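Local coordinates for protein phosphatase 2C (Toxoplasma gondii, PDB 3D8K) that probably removes phosphate from phosphoserine and phosphothreonine of proteins, as a manganese-dependent serine/threonine phosphatase of the PP2C family, at residues Ser32-Val36 / Gln58-Met64; Ala52-Gly56 / Ala267-Gly271. All coordinates share one frame; numbering follows the deposited sequence.

Contact 1: Ser32-Val36 / Gln58-Met64; sequences SDDVV and QGRHSAM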
loop_
_atom_site.group_PDB
_atom_site.type_symbol
_atom_site.label_atom_id
_atom_site.label_comp_id
_atom_site.label_asym_id
_atom_site.label_seq_id
_atom_site.Cartn_x
_atom_site.Cartn_y
_atom_site.Cartn_z
ATOM N N SER C 32 -18.534 -22.481 -30.408
ATOM C CA SER C 32 -17.715 -22.133 -29.248
ATOM C C SER C 32 -16.705 -21.073 -29.642
ATOM O O SER C 32 -15.551 -21.108 -29.206
ATOM C CB SER C 32 -16.975 -23.370 -28.738
ATOM O OG SER C 32 -16.118 -23.908 -29.736
ATOM N N ASP C 33 -17.157 -20.123 -30.457
ATOM C CA ASP C 33 -16.309 -19.056 -30.979
ATOM C C ASP C 33 -16.200 -17.788 -30.139
ATOM O O ASP C 33 -15.256 -17.023 -30.307
ATOM C CB ASP C 33 -16.786 -18.646 -32.381
ATOM C CG ASP C 33 -16.654 -19.758 -33.407
ATOM O OD1 ASP C 33 -17.172 -19.577 -34.535
ATOM O OD2 ASP C 33 -16.033 -20.800 -33.091
ATOM N N ASP C 34 -17.149 -17.553 -29.241
ATOM C CA ASP C 34 -17.115 -16.328 -28.450
ATOM C C ASP C 34 -16.428 -16.388 -27.095
ATOM O O ASP C 34 -16.363 -17.425 -26.454
ATOM C CB ASP C 34 -18.538 -15.770 -28.293
ATOM C CG ASP C 34 -19.518 -16.803 -27.786
ATOM O OD1 ASP C 34 -20.740 -16.579 -27.939
ATOM O OD2 ASP C 34 -19.068 -17.834 -27.230
ATOM N N VAL C 35 -15.910 -15.241 -26.677
ATOM C CA VAL C 35 -15.215 -15.106 -25.415
ATOM C C VAL C 35 -15.769 -13.865 -24.726
ATOM O O VAL C 35 -16.144 -12.892 -25.385
ATOM C CB VAL C 35 -13.708 -14.920 -25.649
ATOM C CG1 VAL C 35 -12.944 -15.110 -24.343
ATOM C CG2 VAL C 35 -13.223 -15.900 -26.713
ATOM N N VAL C 36 -15.836 -13.893 -23.400
ATOM C CA VAL C 36 -16.359 -12.737 -22.688
ATOM C C VAL C 36 -15.518 -12.298 -21.518
ATOM O O VAL C 36 -15.064 -13.117 -20.723
ATOM C CB VAL C 36 -17.813 -12.969 -22.205
ATOM C CG1 VAL C 36 -18.276 -14.342 -22.646
ATOM C CG2 VAL C 36 -17.921 -12.775 -20.702
ATOM N N GLN C 58 -16.572 -18.216 -37.552
ATOM C CA GLN C 58 -15.798 -19.371 -37.961
ATOM C C GLN C 58 -14.333 -19.261 -37.576
ATOM O O GLN C 58 -13.444 -18.975 -38.390
ATOM C CB GLN C 58 -16.027 -19.632 -39.444
ATOM C CG GLN C 58 -17.475 -20.069 -39.687
ATOM C CD GLN C 58 -18.065 -20.856 -38.496
ATOM O OE1 GLN C 58 -18.258 -20.305 -37.405
ATOM N NE2 GLN C 58 -18.346 -22.143 -38.708
ATOM N N GLY C 59 -14.130 -19.504 -36.282
ATOM C CA GLY C 59 -12.824 -19.439 -35.674
ATOM C C GLY C 59 -12.921 -18.699 -34.349
ATOM O O GLY C 59 -13.647 -17.704 -34.236
ATOM N N ARG C 60 -12.198 -19.181 -33.342
ATOM C CA ARG C 60 -12.216 -18.535 -32.043
ATOM C C ARG C 60 -10.939 -17.725 -31.827
ATOM O O ARG C 60 -10.864 -16.919 -30.899
ATOM C CB ARG C 60 -12.351 -19.576 -30.937
ATOM C CG ARG C 60 -12.574 -18.966 -29.574
ATOM C CD ARG C 60 -12.770 -20.015 -28.499
ATOM N NE ARG C 60 -11.510 -20.612 -28.068
ATOM C CZ ARG C 60 -11.398 -21.475 -27.061
ATOM N NH1 ARG C 60 -12.474 -21.842 -26.380
ATOM N NH2 ARG C 60 -10.210 -21.970 -26.736
ATOM N N HIS C 61 -9.949 -17.936 -32.694
ATOM C CA HIS C 61 -8.651 -17.254 -32.608
ATOM C C HIS C 61 -8.731 -15.735 -32.619
ATOM O O HIS C 61 -8.087 -15.069 -31.807
ATOM C CB HIS C 61 -7.740 -17.723 -33.751
ATOM C CG HIS C 61 -7.583 -19.207 -33.812
ATOM N ND1 HIS C 61 -7.030 -19.933 -32.779
ATOM C CD2 HIS C 61 -8.010 -20.111 -34.722
ATOM C CE1 HIS C 61 -7.134 -21.221 -33.047
ATOM N NE2 HIS C 61 -7.727 -21.356 -34.220
ATOM N N SER C 62 -9.507 -15.184 -33.541
ATOM C CA SER C 62 -9.641 -13.741 -33.605
ATOM C C SER C 62 -10.358 -13.180 -32.370
ATOM O O SER C 62 -10.066 -12.077 -31.914
ATOM C CB SER C 62 -10.356 -13.338 -34.893
ATOM O OG SER C 62 -9.427 -13.257 -35.957
ATOM N N ALA C 63 -11.296 -13.938 -31.826
ATOM C CA ALA C 63 -11.994 -13.496 -30.629
ATOM C C ALA C 63 -11.037 -13.619 -29.440
ATOM O O ALA C 63 -10.827 -12.666 -28.697
ATOM C CB ALA C 63 -13.204 -14.353 -30.404
HETATM N N MSE C 64 -10.442 -14.801 -29.298
HETATM C CA MSE C 64 -9.518 -15.115 -28.204
HETATM C C MSE C 64 -8.288 -14.228 -28.065
HETATM O O MSE C 64 -7.743 -14.115 -26.980
HETATM C CB MSE C 64 -9.067 -16.574 -28.291
HETATM C CG MSE C 64 -8.264 -17.017 -27.106
HETATM SE SE MSE C 64 -9.248 -16.820 -25.388
HETATM C CE MSE C 64 -10.479 -18.369 -25.632
#
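Val35 meets the first turn of helix 61-74 through a single methyl, CG2, and this apolar meeting is the inner part of the contact. CG2 lies 3.8 Å from CE of selenomethionine Met64, the two side chains crossing at about a right angle. The same methyl is 4.0 Å from CB of Ala63, the residue before it in the helix.

Backbone carbonyls meet aliphatic carbon beside it. Asp33 O stands 3.4 Å from Ala63 CB and also faces CG of Arg60. Arg60 passes alongside with its CG anti to the backbone N (chi1 -172°), reaching Ser32 O with CD at 3.1 Å. A bend at chi3 (78°) then turns the guanidinium, and CE of Met64 sits 3.4 Å above the plane of that group, displaced toward its rim.

The polar part is looser. The carboxylate of Asp33 lies beside the backbone of Gly59, with OD1 3.5 Å from Gly59 N. No salt bridge joins it to Arg60, since OD2 and NE are 6.8 Å apart.

Around this, Asp33 N is hydrogen-bonded to Asn315 OD1, and Val35 pairs through its backbone with Phe54 of strand 48-55. Ala63 also touches Phe54, so the start of helix 61-74 rests on the strand pair 35-41 and 48-55.

Contact 2: Ala52-Gly56 / Ala267-Gly271; sequences AMFDG and AGTAG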
loop_
_atom_site.group_PDB
_atom_site.type_symbol
_atom_site.label_atom_id
_atom_site.label_comp_id
_atom_site.label_asym_id
_atom_site.label_seq_id
_atom_site.Cartn_x
_atom_site.Cartn_y
_atom_site.Cartn_z
ATOM N N ALA C 52 -16.627 -6.923 -21.616
ATOM C CA ALA C 52 -16.503 -7.035 -23.054
ATOM C C ALA C 52 -17.024 -8.346 -23.604
ATOM O O ALA C 52 -17.164 -9.332 -22.889
ATOM C CB ALA C 52 -15.058 -6.824 -23.459
HETATM N N MSE C 53 -17.301 -8.353 -24.897
HETATM C CA MSE C 53 -17.832 -9.550 -25.529
HETATM C C MSE C 53 -17.312 -9.690 -26.955
HETATM O O MSE C 53 -17.420 -8.770 -27.770
HETATM C CB MSE C 53 -19.343 -9.469 -25.522
HETATM C CG MSE C 53 -19.986 -10.782 -25.691
HETATM SE SE MSE C 53 -21.763 -10.617 -24.962
HETATM C CE MSE C 53 -21.457 -11.631 -23.301
ATOM N N PHE C 54 -16.746 -10.846 -27.258
ATOM C CA PHE C 54 -16.205 -11.073 -28.579
ATOM C C PHE C 54 -16.834 -12.298 -29.220
ATOM O O PHE C 54 -16.651 -13.416 -28.766
ATOM C CB PHE C 54 -14.691 -11.216 -28.461
ATOM C CG PHE C 54 -14.024 -9.989 -27.921
ATOM C CD1 PHE C 54 -13.842 -8.874 -28.735
ATOM C CD2 PHE C 54 -13.618 -9.924 -26.589
ATOM C CE1 PHE C 54 -13.264 -7.713 -28.232
ATOM C CE2 PHE C 54 -13.042 -8.774 -26.072
ATOM C CZ PHE C 54 -12.862 -7.665 -26.891
ATOM N N ASP C 55 -17.602 -12.077 -30.273
ATOM C CA ASP C 55 -18.243 -13.180 -30.969
ATOM C C ASP C 55 -17.564 -13.362 -32.324
ATOM O O ASP C 55 -17.732 -12.545 -33.232
ATOM C CB ASP C 55 -19.743 -12.894 -31.132
ATOM C CG ASP C 55 -20.477 -14.028 -31.801
ATOM O OD1 ASP C 55 -20.153 -15.198 -31.491
ATOM O OD2 ASP C 55 -21.376 -13.757 -32.627
ATOM N N GLY C 56 -16.799 -14.441 -32.452
ATOM C CA GLY C 56 -16.069 -14.688 -33.685
ATOM C C GLY C 56 -16.718 -15.539 -34.760
ATOM O O GLY C 56 -17.371 -16.541 -34.464
ATOM N N ALA C 267 -26.526 -7.946 -21.888
ATOM C CA ALA C 267 -25.864 -8.106 -23.171
ATOM C C ALA C 267 -25.826 -9.559 -23.597
ATOM O O ALA C 267 -26.019 -10.466 -22.793
ATOM C CB ALA C 267 -24.460 -7.546 -23.096
ATOM N N GLY C 268 -25.592 -9.777 -24.881
ATOM C CA GLY C 268 -25.534 -11.131 -25.388
ATOM C C GLY C 268 -25.072 -11.200 -26.830
ATOM O O GLY C 268 -25.234 -10.252 -27.606
ATOM N N THR C 269 -24.486 -12.330 -27.195
ATOM C CA THR C 269 -24.027 -12.528 -28.560
ATOM C C THR C 269 -25.258 -12.593 -29.473
ATOM O O THR C 269 -26.381 -12.788 -29.007
ATOM C CB THR C 269 -23.226 -13.830 -28.666
ATOM O OG1 THR C 269 -24.082 -14.942 -28.393
ATOM C CG2 THR C 269 -22.106 -13.835 -27.648
ATOM N N ALA C 270 -25.053 -12.420 -30.772
ATOM C CA ALA C 270 -26.164 -12.463 -31.715
ATOM C C ALA C 270 -27.028 -13.698 -31.498
ATOM O O ALA C 270 -28.219 -13.684 -31.778
ATOM C CB ALA C 270 -25.634 -12.451 -33.132
ATOM N N GLY C 271 -26.414 -14.767 -31.003
ATOM C CA GLY C 271 -27.150 -15.991 -30.761
ATOM C C GLY C 271 -28.163 -15.857 -29.636
ATOM O O GLY C 271 -29.277 -16.360 -29.732
#
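SE of selenomethionine Met53 lies against the backbone of Gly268, 3.8 Å from CA. The chain reaches across because CG is anti to the backbone N (chi1 -160°) and the next torsion is also extended; the bend, about the CG-SE bond, only turns the terminal CE. Nearer the backbone, Met53 CG is 4.2 Å from the methyl CG2 of Thr269. CB of Ala267 is more distant, 4.5 Å from SE of Met53.

Two residues along strand 48-55, Asp55 turns to the same side. Its side chain crosses that of Thr269 at about a right angle, CG to CB 4.2 Å, and OD2 is 4.5 Å from CB of Ala270. No hydrogen bond spans the segments; van der Waals contact carries the join.

Partners beyond the two segments help to place these groups, the Thr269 bond more firmly than those of Asp55. Thr269 OG1 is hydrogen-bonded to Ser317 N, which ties this end of strand 264-268 to strand 316-322. OD1 of Asp55 accepts a weak hydrogen bond from Asn315 ND2, and OD2 has a weak, long ion pair with Lys314 NZ. Phe54, pointing the other way, packs on Ala63, Leu66 and Ala67 of helix 61-74.

Strands 48-55 and 264-268 belong to the two antiparallel sheets packed face to face as the beta sandwich of the PP2C fold, with helices on the outside. Asp55 and Gly56 open the family's DGxxG sequence, whose aspartate binds metal in related enzymes; Ala270 probably stands where many relatives carry a second metal-binding aspartate.

From the N terminus, the chain enters strand 35-41 past Ser32, returns along strand 48-55 and goes into helix 61-74, where contact 1 closes a loop of 21 intervening residues that holds most of the strand 35-41 and 48-55 hairpin. Contact 2 starts inside that loop, at 52-56, and closes only 210 residues later at 267-271, so the two contacts cross rather than nest. Contact 1 holds the beginning of the helix to one sheet of the sandwich, while contact 2 joins that sheet to the opposing one. They meet at the strand ends, where Asp34 touches both Asp55 and Thr269.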